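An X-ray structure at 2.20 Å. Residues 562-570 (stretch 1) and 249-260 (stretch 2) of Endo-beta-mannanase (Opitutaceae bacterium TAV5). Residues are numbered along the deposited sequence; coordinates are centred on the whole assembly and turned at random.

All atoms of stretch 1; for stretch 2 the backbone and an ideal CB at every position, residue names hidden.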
ATOM      1  N   PHE A 562      13.231  15.689 -13.265  1.00 45.10           N
ATOM      2  CA  PHE A 562      14.579  15.144 -13.365  1.00 48.54           C
ATOM      3  C   PHE A 562      14.667  13.750 -12.736  1.00 52.06           C
ATOM      4  O   PHE A 562      15.250  12.827 -13.324  1.00 50.47           O
ATOM      5  CB  PHE A 562      15.562  16.093 -12.698  1.00 48.46           C
ATOM      6  CG  PHE A 562      15.755  17.397 -13.433  1.00 50.69           C
ATOM      7  CD1 PHE A 562      15.220  17.590 -14.707  1.00 46.15           C
ATOM      8  CD2 PHE A 562      16.506  18.415 -12.865  1.00 47.06           C
ATOM      9  CE1 PHE A 562      15.410  18.764 -15.357  1.00 48.76           C
ATOM     10  CE2 PHE A 562      16.699  19.596 -13.516  1.00 50.17           C
ATOM     11  CZ  PHE A 562      16.145  19.778 -14.778  1.00 49.32           C
ATOM     12  N   LEU A 563      14.073  13.576 -11.547  1.00 50.25           N
ATOM     13  CA  LEU A 563      14.125  12.274 -10.888  1.00 49.21           C
ATOM     14  C   LEU A 563      13.380  11.207 -11.684  1.00 52.67           C
ATOM     15  O   LEU A 563      13.821  10.053 -11.705  1.00 48.38           O
ATOM     16  CB  LEU A 563      13.580  12.370  -9.458  1.00 50.62           C
ATOM     17  CG  LEU A 563      14.510  13.035  -8.427  1.00 51.05           C
ATOM     18  CD1 LEU A 563      13.752  13.430  -7.184  1.00 47.61           C
ATOM     19  CD2 LEU A 563      15.697  12.167  -8.073  1.00 44.91           C
ATOM     20  N   SER A 564      12.282  11.568 -12.379  1.00 46.20           N
ATOM     21  CA  SER A 564      11.580  10.588 -13.212  1.00 52.96           C
ATOM     22  C   SER A 564      12.413  10.113 -14.392  1.00 53.28           C
ATOM     23  O   SER A 564      12.103   9.064 -14.966  1.00 57.86           O
ATOM     24  CB  SER A 564      10.238  11.151 -13.718  1.00 50.96           C
ATOM     25  OG  SER A 564      10.437  12.156 -14.711  1.00 51.24           O
ATOM     26  N   GLN A 565      13.451  10.853 -14.784  1.00 55.72           N
ATOM     27  CA  GLN A 565      14.335  10.452 -15.875  1.00 56.53           C
ATOM     28  C   GLN A 565      15.668   9.919 -15.368  1.00 59.67           C
ATOM     29  O   GLN A 565      16.675   9.952 -16.093  1.00 59.52           O
ATOM     30  CB  GLN A 565      14.524  11.608 -16.866  1.00 58.05           C
ATOM     31  CG  GLN A 565      13.177  12.244 -17.336  1.00 59.17           C
ATOM     32  CD  GLN A 565      12.220  11.232 -17.998  1.00 60.36           C
ATOM     33  OE1 GLN A 565      11.088  11.015 -17.538  1.00 64.20           O
ATOM     34  NE2 GLN A 565      12.688  10.599 -19.067  1.00 66.25           N
ATOM     35  N   TRP A 566      15.656   9.369 -14.156  1.00 53.88           N
ATOM     36  CA  TRP A 566      16.855   8.805 -13.549  1.00 55.95           C
ATOM     37  C   TRP A 566      17.594   7.784 -14.408  1.00 58.43           C
ATOM     38  O   TRP A 566      18.841   7.804 -14.394  1.00 56.00           O
ATOM     39  CB  TRP A 566      16.507   8.184 -12.193  1.00 55.78           C
ATOM     40  CG  TRP A 566      17.681   8.175 -11.264  1.00 54.14           C
ATOM     41  CD1 TRP A 566      18.341   7.081 -10.782  1.00 53.11           C
ATOM     42  CD2 TRP A 566      18.366   9.319 -10.747  1.00 52.73           C
ATOM     43  NE1 TRP A 566      19.376   7.476  -9.969  1.00 55.56           N
ATOM     44  CE2 TRP A 566      19.414   8.848  -9.937  1.00 53.47           C
ATOM     45  CE3 TRP A 566      18.179  10.700 -10.873  1.00 53.52           C
ATOM     46  CZ2 TRP A 566      20.279   9.708  -9.268  1.00 56.63           C
ATOM     47  CZ3 TRP A 566      19.029  11.545 -10.209  1.00 51.14           C
ATOM     48  CH2 TRP A 566      20.069  11.050  -9.412  1.00 52.67           C
ATOM     49  N   PRO A 567      16.938   6.873 -15.140  1.00 57.45           N
ATOM     50  CA  PRO A 567      17.709   5.901 -15.935  1.00 58.95           C
ATOM     51  C   PRO A 567      18.581   6.527 -17.009  1.00 63.14           C
ATOM     52  O   PRO A 567      19.544   5.882 -17.445  1.00 64.70           O
ATOM     53  CB  PRO A 567      16.622   5.006 -16.545  1.00 61.80           C
ATOM     54  CG  PRO A 567      15.511   5.086 -15.563  1.00 61.02           C
ATOM     55  CD  PRO A 567      15.503   6.540 -15.165  1.00 58.73           C
ATOM     56  N   ASP A 568      18.285   7.751 -17.456  1.00 60.38           N
ATOM     57  CA  ASP A 568      19.130   8.461 -18.407  1.00 60.69           C
ATOM     58  C   ASP A 568      20.057   9.462 -17.715  1.00 60.74           C
ATOM     59  O   ASP A 568      20.534  10.415 -18.342  1.00 60.49           O
ATOM     60  CB  ASP A 568      18.262   9.148 -19.466  1.00 61.21           C
ATOM     61  CG  ASP A 568      17.555   8.143 -20.387  1.00 70.14           C
ATOM     62  OD1 ASP A 568      18.259   7.337 -21.036  1.00 71.92           O
ATOM     63  OD2 ASP A 568      16.299   8.142 -20.450  1.00 66.98           O
ATOM     64  N   ARG A 569      20.344   9.233 -16.433  1.00 60.73           N
ATOM     65  CA  ARG A 569      21.137  10.162 -15.631  1.00 59.42           C
ATOM     66  C   ARG A 569      22.471  10.532 -16.291  1.00 59.56           C
ATOM     67  O   ARG A 569      22.876  11.708 -16.292  1.00 56.68           O
ATOM     68  CB  ARG A 569      21.377   9.524 -14.263  1.00 55.60           C
ATOM     69  CG  ARG A 569      22.037  10.416 -13.276  1.00 54.83           C
ATOM     70  CD  ARG A 569      22.615   9.653 -12.078  1.00 52.10           C
ATOM     71  NE  ARG A 569      23.650  10.495 -11.494  1.00 54.65           N
ATOM     72  CZ  ARG A 569      24.524  10.138 -10.560  1.00 53.01           C
ATOM     73  NH1 ARG A 569      24.517   8.916 -10.036  1.00 49.57           N
ATOM     74  NH2 ARG A 569      25.415  11.037 -10.152  1.00 51.63           N
ATOM     75  N   GLN A 570      23.185   9.530 -16.817  1.00 61.10           N
ATOM     76  CA  GLN A 570      24.515   9.743 -17.382  1.00 61.44           C
ATOM     77  C   GLN A 570      24.523  10.895 -18.376  1.00 62.16           C
ATOM     78  O   GLN A 570      25.318  11.834 -18.258  1.00 59.73           O
ATOM     79  CB  GLN A 570      24.995   8.463 -18.062  1.00 67.68           C
ATOM     80  CG  GLN A 570      25.806   7.549 -17.171  1.00 78.69           C
ATOM     81  CD  GLN A 570      27.012   6.983 -17.888  1.00 87.29           C
ATOM     82  OE1 GLN A 570      26.975   5.864 -18.407  1.00 91.29           O
ATOM     83  NE2 GLN A 570      28.087   7.764 -17.943  1.00 83.51           N
ATOM     84  N   UNK A 249      16.757   7.816  -0.447  1.00 46.47           N
ATOM     85  CA  UNK A 249      15.614   7.977  -1.352  1.00 47.47           C
ATOM     86  C   UNK A 249      15.999   8.381  -2.772  1.00 52.51           C
ATOM     87  O   UNK A 249      15.126   8.360  -3.649  1.00 50.28           O
ATOM     88  CB  UNK A 249      14.655   9.023  -0.780  1.00 47.47           C
ATOM     89  N   UNK A 250      17.247   8.783  -3.014  1.00 51.60           N
ATOM     90  CA  UNK A 250      17.790   8.977  -4.356  1.00 47.32           C
ATOM     91  C   UNK A 250      18.930   7.986  -4.529  1.00 45.50           C
ATOM     92  O   UNK A 250      19.838   7.934  -3.698  1.00 45.43           O
ATOM     93  CB  UNK A 250      18.262  10.416  -4.576  1.00 47.32           C
ATOM     94  N   UNK A 251      18.897   7.224  -5.607  1.00 43.63           N
ATOM     95  CA  UNK A 251      19.819   6.107  -5.799  1.00 47.88           C
ATOM     96  C   UNK A 251      21.106   6.601  -6.464  1.00 52.72           C
ATOM     97  O   UNK A 251      21.143   6.837  -7.676  1.00 49.81           O
ATOM     98  CB  UNK A 251      19.168   5.007  -6.640  1.00 47.88           C
ATOM     99  N   UNK A 252      22.171   6.768  -5.676  1.00 47.30           N
ATOM    100  CA  UNK A 252      23.477   7.049  -6.236  1.00 45.49           C
ATOM    101  C   UNK A 252      24.143   5.794  -6.767  1.00 44.49           C
ATOM    102  O   UNK A 252      23.590   4.698  -6.736  1.00 48.30           O
ATOM    103  CB  UNK A 252      24.370   7.711  -5.185  1.00 45.49           C
ATOM    104  N   UNK A 253      25.377   5.953  -7.241  1.00 48.02           N
ATOM    105  CA  UNK A 253      26.099   4.858  -7.881  1.00 48.61           C
ATOM    106  C   UNK A 253      27.315   4.375  -7.104  1.00 49.06           C
ATOM    107  O   UNK A 253      28.023   3.485  -7.589  1.00 50.35           O
ATOM    108  CB  UNK A 253      26.541   5.291  -9.280  1.00 48.61           C
ATOM    109  N   UNK A 254      27.551   4.895  -5.902  1.00 47.84           N
ATOM    110  CA  UNK A 254      28.575   4.321  -5.047  1.00 50.28           C
ATOM    111  C   UNK A 254      29.736   5.232  -4.700  1.00 45.66           C
ATOM    112  O   UNK A 254      29.618   6.459  -4.750  1.00 50.42           O
ATOM    113  CB  UNK A 254      29.129   3.062  -5.717  1.00 50.28           C
ATOM    114  N   UNK A 255      30.868   4.625  -4.348  1.00 48.37           N
ATOM    115  CA  UNK A 255      31.955   5.365  -3.713  1.00 47.82           C
ATOM    116  C   UNK A 255      32.488   6.478  -4.614  1.00 48.76           C
ATOM    117  O   UNK A 255      32.801   7.576  -4.138  1.00 48.07           O
ATOM    118  CB  UNK A 255      33.091   4.411  -3.338  1.00 47.82           C
ATOM    119  N   UNK A 256      32.572   6.223  -5.921  1.00 50.09           N
ATOM    120  CA  UNK A 256      33.108   7.214  -6.859  1.00 53.72           C
ATOM    121  C   UNK A 256      32.074   8.237  -7.323  1.00 54.70           C
ATOM    122  O   UNK A 256      32.452   9.207  -7.993  1.00 49.16           O
ATOM    123  CB  UNK A 256      33.691   6.500  -8.080  1.00 53.72           C
ATOM    124  N   UNK A 257      30.786   8.050  -6.997  1.00 49.83           N
ATOM    125  CA  UNK A 257      29.739   8.936  -7.510  1.00 48.26           C
ATOM    126  C   UNK A 257      29.675  10.223  -6.698  1.00 46.63           C
ATOM    127  O   UNK A 257      29.494  10.164  -5.478  1.00 46.73           O
ATOM    128  CB  UNK A 257      28.381   8.232  -7.488  1.00 48.26           C
ATOM    129  N   UNK A 258      29.809  11.390  -7.324  1.00 50.14           N
ATOM    130  CA  UNK A 258      29.557  12.656  -6.603  1.00 46.39           C
ATOM    131  C   UNK A 258      28.171  12.759  -5.938  1.00 45.09           C
ATOM    132  O   UNK A 258      28.052  13.420  -4.894  1.00 41.34           O
ATOM    133  CB  UNK A 258      29.719  13.824  -7.577  1.00 46.39           C
ATOM    134  N   UNK A 259      27.109  12.187  -6.528  1.00 45.67           N
ATOM    135  CA  UNK A 259      25.810  12.156  -5.837  1.00 47.99           C
ATOM    136  C   UNK A 259      25.918  11.417  -4.505  1.00 43.93           C
ATOM    137  O   UNK A 259      25.594  11.968  -3.448  1.00 45.00           O
ATOM    138  CB  UNK A 259      24.750  11.492  -6.718  1.00 47.99           C
ATOM    139  N   UNK A 260      26.366  10.161  -4.543  1.00 44.23           N
ATOM    140  CA  UNK A 260      26.558   9.398  -3.315  1.00 43.33           C
ATOM    141  C   UNK A 260      27.410  10.177  -2.311  1.00 48.32           C
ATOM    142  O   UNK A 260      27.046  10.291  -1.133  1.00 41.30           O
ATOM    143  CB  UNK A 260      27.209   8.049  -3.626  1.00 43.33           C
TER

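Position 249 has nothing of stretch 1 within 5.5 Å of its ideal CB, and phi/psi of -75/-12 admits most residues, proline included. It is Pro-249.

At 250 the CB points sideways, 4.7 Å from Leu-563 CD2 and 5.2 Å from Trp-566 CZ2. Both neighbours are carbon, so a small or medium apolar side chain would suit: valine, isoleucine, leucine or alanine. Val-250, with chi1 at t, places CG1 4.0 Å from Leu-563 CD2 and 3.7 Å from Trp-566 CH2, touching both.

The CB of 251 also points sideways, 4.1 Å from Trp-566 NE1, but the decisive partner is the backbone: Trp-566 NE1 donates to the carbonyl O of 251 (3.0 Å, N-H...O angle 139°), which lies at the ring edge. Any residue can supply that oxygen, so the side chain is loosely specified. It is Gln-251, whose end leads away from stretch 1.

Position 252 directs its CB away, 5.0 Å from Arg-569 NH1. Phi/psi of -79/-177 does not demand glycine, and many residues would fit these angles; the residue is Gly-252.

At 253 the ideal CB stands 4.2 Å from Arg-569 NH1, favouring a small polar side chain such as serine, threonine or asparagine. Ser-253 brings OG to 3.3 Å from Arg-569 NH1, at too poor an angle for a hydrogen bond. A water joins them instead, its O accepting from Arg-569 NH1 (2.9 Å), bonded to Ser-253 OG (2.6 Å), and donating to Gln-251 O (2.9 Å).

Phi/psi of 117/-157 at 254 would jam a CB against the preceding carbonyl O; this calls for glycine, and Gly-254 it is. It opens a type I turn ending at 257. Positions 255 and 256, within that turn, are beyond reach of stretch 1 and undetermined by it: Leu-255 and Ala-256.

The CB of 257 points toward stretch 1, 4.7 Å from Arg-569 NH1, and a helix starts at the next residue. A cationic guanidinium and an N-cap site together favour aspartate, with asparagine or serine as weaker candidates. Asp-257 forms a two-pronged salt bridge: Arg-569 NH1 donates to Asp-257 OD2 and Arg-569 NH2 to Asp-257 OD1, each at 2.7 Å. Asp-257 OD1 also accepts from the backbone N of 259 (2.9 Å), a capping bond, and Asp-257 OD2 from Ser-253 N (2.9 Å).

At 258 stretch 1 leaves the CB free within 5.5 Å, so many residues would do; a helix's first turn also accepts proline, here Pro-258.

At 259 the CB points toward stretch 1, 3.5 Å from Arg-569 NH2 and 5.4 Å from Trp-566 CH2, suiting an aliphatic residue. Leu-259 packs its CB obliquely to the guanidinium.

The CB of 260 points sideways with nothing of stretch 1 within 5.5 Å, leaving the choice open; Thr-260 OG1 accepts from Gly-254 N (3.0 Å).

Stretch 2 (249-260) PVQGSGLADPLT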
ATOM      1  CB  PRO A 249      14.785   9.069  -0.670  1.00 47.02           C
ATOM      2  CG  PRO A 249      15.811   9.908   0.010  1.00 47.82           C
ATOM      3  CD  PRO A 249      16.842   8.922   0.526  1.00 47.63           C
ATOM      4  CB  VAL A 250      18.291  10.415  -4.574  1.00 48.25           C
ATOM      5  CG1 VAL A 250      18.778  10.585  -6.013  1.00 47.05           C
ATOM      6  CG2 VAL A 250      17.200  11.419  -4.235  1.00 49.61           C
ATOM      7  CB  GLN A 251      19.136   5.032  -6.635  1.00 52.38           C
ATOM      8  CG  GLN A 251      19.682   3.652  -6.450  1.00 54.79           C
ATOM      9  CD  GLN A 251      18.864   2.861  -5.485  1.00 59.84           C
ATOM     10  OE1 GLN A 251      17.983   3.413  -4.806  1.00 63.06           O
ATOM     11  NE2 GLN A 251      19.149   1.562  -5.384  1.00 60.33           N
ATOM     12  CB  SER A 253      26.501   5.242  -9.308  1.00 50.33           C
ATOM     13  OG  SER A 253      25.368   5.737 -10.010  1.00 54.29           O
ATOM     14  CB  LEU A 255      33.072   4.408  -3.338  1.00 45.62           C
ATOM     15  CG  LEU A 255      32.683   3.430  -2.242  1.00 49.42           C
ATOM     16  CD1 LEU A 255      33.642   2.253  -2.224  1.00 47.62           C
ATOM     17  CD2 LEU A 255      32.627   4.140  -0.905  1.00 42.04           C
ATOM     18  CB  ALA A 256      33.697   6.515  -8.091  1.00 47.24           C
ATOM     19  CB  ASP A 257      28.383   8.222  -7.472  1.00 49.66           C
ATOM     20  CG  ASP A 257      27.238   9.073  -8.033  1.00 50.55           C
ATOM     21  OD1 ASP A 257      27.476  10.183  -8.573  1.00 52.09           O
ATOM     22  OD2 ASP A 257      26.083   8.632  -7.917  1.00 51.81           O
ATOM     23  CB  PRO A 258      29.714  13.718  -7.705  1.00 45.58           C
ATOM     24  CG  PRO A 258      30.569  13.066  -8.755  1.00 48.56           C
ATOM     25  CD  PRO A 258      30.304  11.597  -8.700  1.00 50.46           C
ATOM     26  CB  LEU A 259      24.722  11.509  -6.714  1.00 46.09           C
ATOM     27  CG  LEU A 259      23.251  11.476  -6.197  1.00 50.04           C
ATOM     28  CD1 LEU A 259      22.981  10.340  -5.182  1.00 50.01           C
ATOM     29  CD2 LEU A 259      22.812  12.794  -5.575  1.00 47.59           C
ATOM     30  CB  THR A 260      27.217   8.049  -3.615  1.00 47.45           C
ATOM     31  OG1 THR A 260      26.410   7.290  -4.522  1.00 46.80           O
ATOM     32  CG2 THR A 260      27.425   7.243  -2.321  1.00 42.03           C
TER
HETATM   33  O   HOH W   1      22.886   6.492  -9.958  1.00 56.31           O
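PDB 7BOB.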